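Local atomic coordinates of group 1 truncated hemoglobin (Tetrahymena pyriformis, PDB entry 3AQ9), a protein that binds heme, probably binds oxygen at its iron, and is implicated in nitric oxide detoxification. Residues L23-V28 with T41-Q46; L81-I86 with K116-K121. The protein carries 1 engineered substitution. All blocks are in the same frame, centred on the assembly; numbering follows the deposited sequence.

Interaction 1 of 2, residues L23-V28 with T41-Q46; sequences LFYKKV and TDMDHQ. With HEM (protoporphyrin IX containing Fe), chain C.
Y25 on helix 13-28 meets M43 and Q46 at the start of helix 43-57. These are the B and E helices of the 2/2 globin fold, and the contact lies on the distal side of the heme. The apolar part is a Met-aromatic contact with a CH-pi approach. The methyl CE of M43 sits over one face of the Y25 ring, 3.6 Å from the ring centroid and 20° off the normal. The chain of M43 bends at chi2 (-57°) and chi3 (-55°), which folds CE down onto the ring. F24 CE2 lies against the opposite face, toward the rim.

The polar part gathers at the Y25 hydroxyl. Y25 OH is hydrogen-bonded to water 1 at 3.0 Å, and this water binds the heme iron at 2.2 Å. Y25 OH and Q46 NE2 are 3.4 Å apart, with ring and amide nearly perpendicular. Q46 NE2 donates to E50, an engineered residue. It also lies 3.3 Å from HEM C4D.

T41 OG1 donates to propionate oxygen HEM O2A at 2.7 Å and ties the loop to the heme. D42 is the N-cap of helix 43-57, and its OD1 accepts from H45 N.

The chemistry implies a ring clamped on both faces, its hydroxyl directed at the iron-bound water. Y25 and Q46 are consistent with the natural oxygen-stabilising network, which the engineered E50 probably alters; ferric iron here holds water.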
loop_
_atom_site.group_PDB
_atom_site.type_symbol
_atom_site.label_atom_id
_atom_site.label_comp_id
_atom_site.label_asym_id
_atom_site.label_seq_id
_atom_site.Cartn_x
_atom_site.Cartn_y
_atom_site.Cartn_z
ATOM N N LEU A 23 7.127 -3.462 6.677
ATOM C CA LEU A 23 6.679 -4.858 6.921
ATOM C C LEU A 23 5.886 -5.374 5.720
ATOM O O LEU A 23 6.065 -6.515 5.220
ATOM C CB LEU A 23 5.789 -4.955 8.175
ATOM C CG LEU A 23 5.234 -6.360 8.494
ATOM C CD1 LEU A 23 6.337 -7.534 8.345
ATOM C CD2 LEU A 23 4.515 -6.316 9.937
ATOM N N PHE A 24 5.055 -4.515 5.153
ATOM C CA PHE A 24 4.302 -4.859 3.979
ATOM C C PHE A 24 5.281 -5.153 2.852
ATOM O O PHE A 24 5.123 -6.188 2.170
ATOM C CB PHE A 24 3.459 -3.621 3.661
ATOM C CG PHE A 24 2.944 -3.527 2.228
ATOM C CD1 PHE A 24 1.884 -4.390 1.799
ATOM C CD2 PHE A 24 3.481 -2.605 1.333
ATOM C CE1 PHE A 24 1.422 -4.278 0.470
ATOM C CE2 PHE A 24 2.967 -2.479 0.003
ATOM C CZ PHE A 24 1.954 -3.294 -0.409
ATOM N N TYR A 25 6.324 -4.338 2.656
ATOM C CA TYR A 25 7.300 -4.767 1.586
ATOM C C TYR A 25 8.041 -6.049 1.942
ATOM O O TYR A 25 8.443 -6.752 1.000
ATOM C CB TYR A 25 8.283 -3.623 1.233
ATOM C CG TYR A 25 7.576 -2.790 0.190
ATOM C CD1 TYR A 25 7.154 -1.489 0.452
ATOM C CD2 TYR A 25 7.274 -3.399 -1.054
ATOM C CE1 TYR A 25 6.374 -0.800 -0.518
ATOM C CE2 TYR A 25 6.597 -2.728 -1.973
ATOM C CZ TYR A 25 6.164 -1.466 -1.715
ATOM O OH TYR A 25 5.476 -1.003 -2.826
ATOM N N LYS A 26 8.353 -6.348 3.217
ATOM C CA LYS A 26 8.964 -7.643 3.489
ATOM C C LYS A 26 8.034 -8.755 2.971
ATOM O O LYS A 26 8.517 -9.774 2.435
ATOM C CB LYS A 26 9.191 -7.812 5.027
ATOM C CG LYS A 26 9.728 -9.129 5.479
ATOM C CD LYS A 26 9.725 -9.124 6.993
ATOM C CE LYS A 26 10.416 -10.228 7.778
ATOM N NZ LYS A 26 9.973 -11.478 7.229
ATOM N N LYS A 27 6.721 -8.586 3.119
ATOM C CA LYS A 27 5.833 -9.672 2.661
ATOM C C LYS A 27 5.749 -9.619 1.151
ATOM O O LYS A 27 5.797 -10.663 0.502
ATOM C CB LYS A 27 4.413 -9.426 3.228
ATOM C CG LYS A 27 4.489 -9.721 4.779
ATOM C CD LYS A 27 2.989 -9.540 5.289
ATOM C CE LYS A 27 2.975 -9.655 6.866
ATOM N NZ LYS A 27 3.336 -10.995 7.337
ATOM N N VAL A 28 5.592 -8.413 0.590
ATOM C CA VAL A 28 5.461 -8.335 -0.913
ATOM C C VAL A 28 6.714 -8.905 -1.595
ATOM O O VAL A 28 6.590 -9.636 -2.602
ATOM C CB VAL A 28 5.251 -6.842 -1.306
ATOM C CG1 VAL A 28 5.516 -6.572 -2.800
ATOM C CG2 VAL A 28 3.816 -6.369 -0.937
ATOM N N THR A 41 13.692 -1.495 -8.442
ATOM C CA THR A 41 13.160 -0.392 -7.678
ATOM C C THR A 41 14.032 -0.018 -6.503
ATOM O O THR A 41 14.599 -0.861 -5.779
ATOM C CB THR A 41 11.711 -0.733 -7.171
ATOM O OG1 THR A 41 10.833 -0.914 -8.322
ATOM C CG2 THR A 41 11.121 0.432 -6.384
ATOM N N ASP A 42 14.241 1.289 -6.352
ATOM C CA ASP A 42 14.991 1.783 -5.208
ATOM C C ASP A 42 13.977 1.676 -4.038
ATOM O O ASP A 42 12.987 2.480 -3.982
ATOM C CB ASP A 42 15.392 3.246 -5.450
ATOM C CG ASP A 42 15.989 3.915 -4.229
ATOM O OD1 ASP A 42 15.761 3.571 -3.028
ATOM O OD2 ASP A 42 16.806 4.805 -4.506
ATOM N N MET A 43 14.173 0.726 -3.126
ATOM C CA MET A 43 13.146 0.451 -2.116
ATOM C C MET A 43 13.091 1.544 -1.013
ATOM O O MET A 43 12.014 1.746 -0.401
ATOM C CB MET A 43 13.269 -0.965 -1.513
ATOM C CG MET A 43 12.948 -2.107 -2.565
ATOM S SD MET A 43 11.385 -1.993 -3.298
ATOM C CE MET A 43 10.253 -1.950 -1.940
ATOM N N ASP A 44 14.190 2.216 -0.761
ATOM C CA ASP A 44 14.104 3.345 0.191
ATOM C C ASP A 44 13.165 4.423 -0.382
ATOM O O ASP A 44 12.248 4.935 0.330
ATOM C CB ASP A 44 15.472 3.916 0.459
ATOM C CG ASP A 44 16.320 2.966 1.337
ATOM O OD1 ASP A 44 15.736 2.047 2.035
ATOM O OD2 ASP A 44 17.550 3.146 1.315
ATOM N N HIS A 45 13.378 4.759 -1.652
ATOM C CA HIS A 45 12.512 5.705 -2.292
ATOM C C HIS A 45 11.064 5.269 -2.293
ATOM O O HIS A 45 10.093 6.045 -2.063
ATOM C CB HIS A 45 12.933 5.970 -3.759
ATOM C CG HIS A 45 12.296 7.210 -4.307
ATOM N ND1 HIS A 45 11.331 7.191 -5.289
ATOM C CD2 HIS A 45 12.394 8.504 -3.888
ATOM C CE1 HIS A 45 10.942 8.429 -5.537
ATOM N NE2 HIS A 45 11.551 9.240 -4.697
ATOM N N GLN A 46 10.820 4.031 -2.741
ATOM C CA GLN A 46 9.483 3.503 -2.815
ATOM C C GLN A 46 8.800 3.474 -1.426
ATOM O O GLN A 46 7.599 3.823 -1.276
ATOM C CB GLN A 46 9.555 2.073 -3.400
ATOM C CG GLN A 46 8.141 1.401 -3.508
ATOM C CD GLN A 46 7.261 2.137 -4.522
ATOM O OE1 GLN A 46 7.803 2.846 -5.392
ATOM N NE2 GLN A 46 5.945 1.970 -4.394
HETATM C CHA HEM C . 5.019 2.689 -7.851
HETATM C CHB HEM C . 4.277 -2.149 -8.260
HETATM C CHC HEM C . -0.152 -1.614 -6.432
HETATM C CHD HEM C . 1.258 2.771 -4.747
HETATM C C1A HEM C . 5.187 1.340 -8.117
HETATM C C2A HEM C . 6.348 0.730 -8.782
HETATM C C3A HEM C . 6.148 -0.569 -8.847
HETATM C C4A HEM C . 4.846 -0.879 -8.302
HETATM C CMA HEM C . 7.031 -1.700 -9.403
HETATM C CAA HEM C . 7.655 1.541 -9.149
HETATM C CBA HEM C . 8.323 1.629 -10.538
HETATM C CGA HEM C . 9.773 2.212 -10.013
HETATM O O1A HEM C . 9.844 3.455 -9.695
HETATM O O2A HEM C . 10.687 1.452 -9.510
HETATM C C1B HEM C . 2.930 -2.364 -7.852
HETATM C C2B HEM C . 2.285 -3.646 -8.082
HETATM C C3B HEM C . 1.022 -3.461 -7.666
HETATM C C4B HEM C . 0.972 -2.124 -7.133
HETATM C CMB HEM C . 2.864 -4.910 -8.716
HETATM C CAB HEM C . -0.089 -4.516 -7.753
HETATM C CBB HEM C . -1.226 -4.016 -8.214
HETATM C C1C HEM C . -0.121 -0.390 -5.742
HETATM C C2C HEM C . -1.129 0.050 -4.810
HETATM C C3C HEM C . -0.690 1.241 -4.355
HETATM C C4C HEM C . 0.564 1.570 -4.963
HETATM C CMC HEM C . -2.417 -0.791 -4.427
HETATM C CAC HEM C . -1.326 2.188 -3.269
HETATM C CBC HEM C . -2.595 2.038 -2.892
HETATM C C1D HEM C . 2.399 3.119 -5.481
HETATM C C2D HEM C . 3.067 4.377 -5.277
HETATM C C3D HEM C . 4.164 4.344 -6.220
HETATM C C4D HEM C . 4.050 3.087 -6.883
HETATM C CMD HEM C . 2.748 5.550 -4.339
HETATM C CAD HEM C . 5.204 5.416 -6.410
HETATM C CBD HEM C . 4.831 6.470 -7.362
HETATM C CGD HEM C . 5.929 7.559 -7.340
HETATM O O1D HEM C . 5.675 8.670 -7.795
HETATM O O2D HEM C . 7.158 7.184 -7.119
HETATM N NA HEM C . 4.309 0.297 -7.863
HETATM N NB HEM C . 2.170 -1.327 -7.278
HETATM N NC HEM C . 0.878 0.534 -5.834
HETATM N ND HEM C . 3.014 2.259 -6.430
HETATM FE FE HEM C . 2.588 0.442 -6.887
HETATM O O HOH W 1 3.547 -0.214 -5.015
#

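Interaction 2 of 2, residues L81-I86 with K116-K121; sequences LHFDAI and KDMLGK. With HEM (protoporphyrin IX containing Fe), chain C.
F83 turns the edge of its ring to the sulfur of M118. In the 2/2 globin fold this joins helix 80-96, the G helix, to the short, weakly bonded helix 115-118 near the C-terminus; F83 stands at the rim of the heme and M118 under its proximal face. The Met-aromatic contact is of the edge type. M118 SD lies in the plane of the ring, 86° off its normal and 4.9 Å from its centroid. The nearest ring atom is F83 CD1, at 3.7 Å from M118 SD. The two side chains cross at about a right angle.

CG of F83 is anti to the backbone N (chi1 -169°), which carries the ring out toward the 116-121 segment. CG of M118 stands between its own backbone N and carbonyl carbon (chi1 61°). Its chain then runs extended through chi2 and bends at chi3, bringing SD and CE under the proximal face of the porphyrin, on the side away from water 1. M118 SD is 3.3 Å from HEM CHC. M118 also packs against H73, the predicted proximal ligand of the iron.

L119 approaches F83 from farther along the chain. Its CD2 touches the base of the side chain, F83 CB, at 4.1 Å. Beyond L119 the chain makes a type II beta turn from M118 to K121, with G120 at positive phi. Backbone bonds from G120 and K121 tie this end to L78, G75 and N77.

The heme borders the contact. I86 CG1 packs on HEM CAB, one turn along from F83. An alanine in place of F83 is likely to leave the M118 sulfur without its aromatic edge and to open a gap beside a heme methyl. That methyl, HEM CMC, lies 3.6 Å from F83 CE1.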
loop_
_atom_site.group_PDB
_atom_site.type_symbol
_atom_site.label_atom_id
_atom_site.label_comp_id
_atom_site.label_asym_id
_atom_site.label_seq_id
_atom_site.Cartn_x
_atom_site.Cartn_y
_atom_site.Cartn_z
ATOM N N LEU A 81 -4.869 -10.301 -10.330
ATOM C CA LEU A 81 -4.257 -11.106 -9.235
ATOM C C LEU A 81 -3.137 -10.344 -8.534
ATOM O O LEU A 81 -2.779 -10.604 -7.356
ATOM C CB LEU A 81 -3.723 -12.441 -9.797
ATOM C CG LEU A 81 -2.372 -12.239 -10.499
ATOM C CD1 LEU A 81 -1.495 -13.275 -10.001
ATOM C CD2 LEU A 81 -2.583 -12.429 -11.860
ATOM N N HIS A 82 -2.515 -9.411 -9.259
ATOM C CA HIS A 82 -1.436 -8.623 -8.625
ATOM C C HIS A 82 -2.016 -7.646 -7.604
ATOM O O HIS A 82 -1.470 -7.522 -6.505
ATOM C CB HIS A 82 -0.729 -7.759 -9.658
ATOM C CG HIS A 82 -0.117 -8.552 -10.769
ATOM N ND1 HIS A 82 0.772 -9.608 -10.571
ATOM C CD2 HIS A 82 -0.254 -8.409 -12.114
ATOM C CE1 HIS A 82 1.100 -10.112 -11.771
ATOM N NE2 HIS A 82 0.478 -9.403 -12.710
ATOM N N PHE A 83 -3.171 -7.034 -7.916
ATOM C CA PHE A 83 -3.733 -6.099 -6.939
ATOM C C PHE A 83 -4.273 -6.880 -5.767
ATOM O O PHE A 83 -4.112 -6.440 -4.627
ATOM C CB PHE A 83 -4.893 -5.307 -7.620
ATOM C CG PHE A 83 -5.382 -4.118 -6.769
ATOM C CD1 PHE A 83 -4.879 -2.868 -7.025
ATOM C CD2 PHE A 83 -6.407 -4.321 -5.823
ATOM C CE1 PHE A 83 -5.301 -1.744 -6.332
ATOM C CE2 PHE A 83 -6.885 -3.213 -5.071
ATOM C CZ PHE A 83 -6.300 -1.919 -5.330
ATOM N N ASP A 84 -4.923 -8.027 -5.988
ATOM C CA ASP A 84 -5.323 -8.839 -4.826
ATOM C C ASP A 84 -4.176 -9.232 -3.891
ATOM O O ASP A 84 -4.271 -9.206 -2.677
ATOM C CB ASP A 84 -5.936 -10.176 -5.287
ATOM C CG ASP A 84 -7.363 -9.996 -5.876
ATOM O OD1 ASP A 84 -7.880 -10.984 -6.405
ATOM O OD2 ASP A 84 -7.953 -8.882 -5.769
ATOM N N ALA A 85 -3.013 -9.509 -4.479
ATOM C CA ALA A 85 -1.866 -9.877 -3.646
ATOM C C ALA A 85 -1.426 -8.673 -2.804
ATOM O O ALA A 85 -1.049 -8.838 -1.643
ATOM C CB ALA A 85 -0.656 -10.342 -4.588
ATOM N N ILE A 86 -1.409 -7.505 -3.427
ATOM C CA ILE A 86 -1.039 -6.299 -2.623
ATOM C C ILE A 86 -2.031 -6.138 -1.469
ATOM O O ILE A 86 -1.609 -5.885 -0.333
ATOM C CB ILE A 86 -1.007 -5.008 -3.508
ATOM C CG1 ILE A 86 0.128 -5.139 -4.531
ATOM C CG2 ILE A 86 -1.025 -3.686 -2.595
ATOM C CD1 ILE A 86 1.493 -5.320 -3.966
ATOM N N LYS A 116 -8.967 0.286 -10.438
ATOM C CA LYS A 116 -9.206 0.570 -11.865
ATOM C C LYS A 116 -8.190 1.556 -12.404
ATOM O O LYS A 116 -8.043 1.646 -13.666
ATOM C CB LYS A 116 -10.602 1.105 -12.111
ATOM C CG LYS A 116 -10.831 2.482 -11.406
ATOM C CD LYS A 116 -12.255 3.011 -11.778
ATOM C CE LYS A 116 -12.429 4.456 -11.128
ATOM N NZ LYS A 116 -13.719 4.953 -11.673
ATOM N N ASP A 117 -7.542 2.312 -11.530
ATOM C CA ASP A 117 -6.592 3.307 -12.059
ATOM C C ASP A 117 -5.236 2.668 -12.462
ATOM O O ASP A 117 -4.511 3.277 -13.262
ATOM C CB ASP A 117 -6.301 4.400 -11.001
ATOM C CG ASP A 117 -7.614 5.215 -10.717
ATOM O OD1 ASP A 117 -8.370 5.432 -11.673
ATOM O OD2 ASP A 117 -7.883 5.350 -9.503
ATOM N N MET A 118 -4.924 1.482 -11.918
ATOM C CA MET A 118 -3.558 0.924 -12.151
ATOM C C MET A 118 -3.615 -0.361 -12.970
ATOM O O MET A 118 -2.577 -0.800 -13.465
ATOM C CB MET A 118 -2.810 0.769 -10.847
ATOM C CG MET A 118 -3.523 -0.207 -9.880
ATOM S SD MET A 118 -2.492 -0.349 -8.397
ATOM C CE MET A 118 -2.805 1.249 -7.572
ATOM N N LEU A 119 -4.761 -1.051 -13.009
ATOM C CA LEU A 119 -4.741 -2.294 -13.798
ATOM C C LEU A 119 -4.693 -1.999 -15.328
ATOM O O LEU A 119 -5.395 -1.122 -15.904
ATOM C CB LEU A 119 -6.003 -3.201 -13.565
ATOM C CG LEU A 119 -6.045 -3.716 -12.097
ATOM C CD1 LEU A 119 -7.259 -4.739 -12.104
ATOM C CD2 LEU A 119 -4.720 -4.346 -11.637
ATOM N N GLY A 120 -3.887 -2.816 -16.028
ATOM C CA GLY A 120 -3.887 -2.802 -17.466
ATOM C C GLY A 120 -3.343 -1.545 -18.094
ATOM O O GLY A 120 -3.763 -1.215 -19.212
ATOM N N LYS A 121 -2.415 -0.877 -17.381
ATOM C CA LYS A 121 -1.843 0.404 -17.847
ATOM C C LYS A 121 -0.461 0.230 -18.453
ATOM O O LYS A 121 0.059 -0.908 -18.506
ATOM C CB LYS A 121 -1.804 1.429 -16.700
ATOM C CG LYS A 121 -3.180 1.702 -16.035
ATOM C CD LYS A 121 -4.247 2.154 -17.030
ATOM C CE LYS A 121 -5.581 2.419 -16.283
ATOM N NZ LYS A 121 -6.619 2.690 -17.343
ATOM O OXT LYS A 121 0.051 1.285 -18.956
HETATM C CHA HEM C . 5.019 2.689 -7.851
HETATM C CHB HEM C . 4.277 -2.149 -8.260
HETATM C CHC HEM C . -0.152 -1.614 -6.432
HETATM C CHD HEM C . 1.258 2.771 -4.747
HETATM C C1A HEM C . 5.187 1.340 -8.117
HETATM C C2A HEM C . 6.348 0.730 -8.782
HETATM C C3A HEM C . 6.148 -0.569 -8.847
HETATM C C4A HEM C . 4.846 -0.879 -8.302
HETATM C CMA HEM C . 7.031 -1.700 -9.403
HETATM C CAA HEM C . 7.655 1.541 -9.149
HETATM C CBA HEM C . 8.323 1.629 -10.538
HETATM C CGA HEM C . 9.773 2.212 -10.013
HETATM O O1A HEM C . 9.844 3.455 -9.695
HETATM O O2A HEM C . 10.687 1.452 -9.510
HETATM C C1B HEM C . 2.930 -2.364 -7.852
HETATM C C2B HEM C . 2.285 -3.646 -8.082
HETATM C C3B HEM C . 1.022 -3.461 -7.666
HETATM C C4B HEM C . 0.972 -2.124 -7.133
HETATM C CMB HEM C . 2.864 -4.910 -8.716
HETATM C CAB HEM C . -0.089 -4.516 -7.753
HETATM C CBB HEM C . -1.226 -4.016 -8.214
HETATM C C1C HEM C . -0.121 -0.390 -5.742
HETATM C C2C HEM C . -1.129 0.050 -4.810
HETATM C C3C HEM C . -0.690 1.241 -4.355
HETATM C C4C HEM C . 0.564 1.570 -4.963
HETATM C CMC HEM C . -2.417 -0.791 -4.427
HETATM C CAC HEM C . -1.326 2.188 -3.269
HETATM C CBC HEM C . -2.595 2.038 -2.892
HETATM C C1D HEM C . 2.399 3.119 -5.481
HETATM C C2D HEM C . 3.067 4.377 -5.277
HETATM C C3D HEM C . 4.164 4.344 -6.220
HETATM C C4D HEM C . 4.050 3.087 -6.883
HETATM C CMD HEM C . 2.748 5.550 -4.339
HETATM C CAD HEM C . 5.204 5.416 -6.410
HETATM C CBD HEM C . 4.831 6.470 -7.362
HETATM C CGD HEM C . 5.929 7.559 -7.340
HETATM O O1D HEM C . 5.675 8.670 -7.795
HETATM O O2D HEM C . 7.158 7.184 -7.119
HETATM N NA HEM C . 4.309 0.297 -7.863
HETATM N NB HEM C . 2.170 -1.327 -7.278
HETATM N NC HEM C . 0.878 0.534 -5.834
HETATM N ND HEM C . 3.014 2.259 -6.430
HETATM FE FE HEM C . 2.588 0.442 -6.887
HETATM O O HOH W 1 3.547 -0.214 -5.015
#

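How the interactions relate
Both contacts are buried and both border the heme, but they serve different parts of it. Interaction 1 joins helices 13-28 and 43-57 on the distal side and mixes apolar packing with polar groups near the iron-bound water. Interaction 2 joins helix 80-96 to the C-terminal segment at the rim and proximal face, and is apolar across its two segments. Each pairs a methionine with an aromatic ring, by a methyl over the face in the first and by sulfur at the edge in the second. Their centres are about 17 Å apart. They meet where helix 13-28 packs on helix 80-96: F24 CE1 lies 3.5 Å from I86 O.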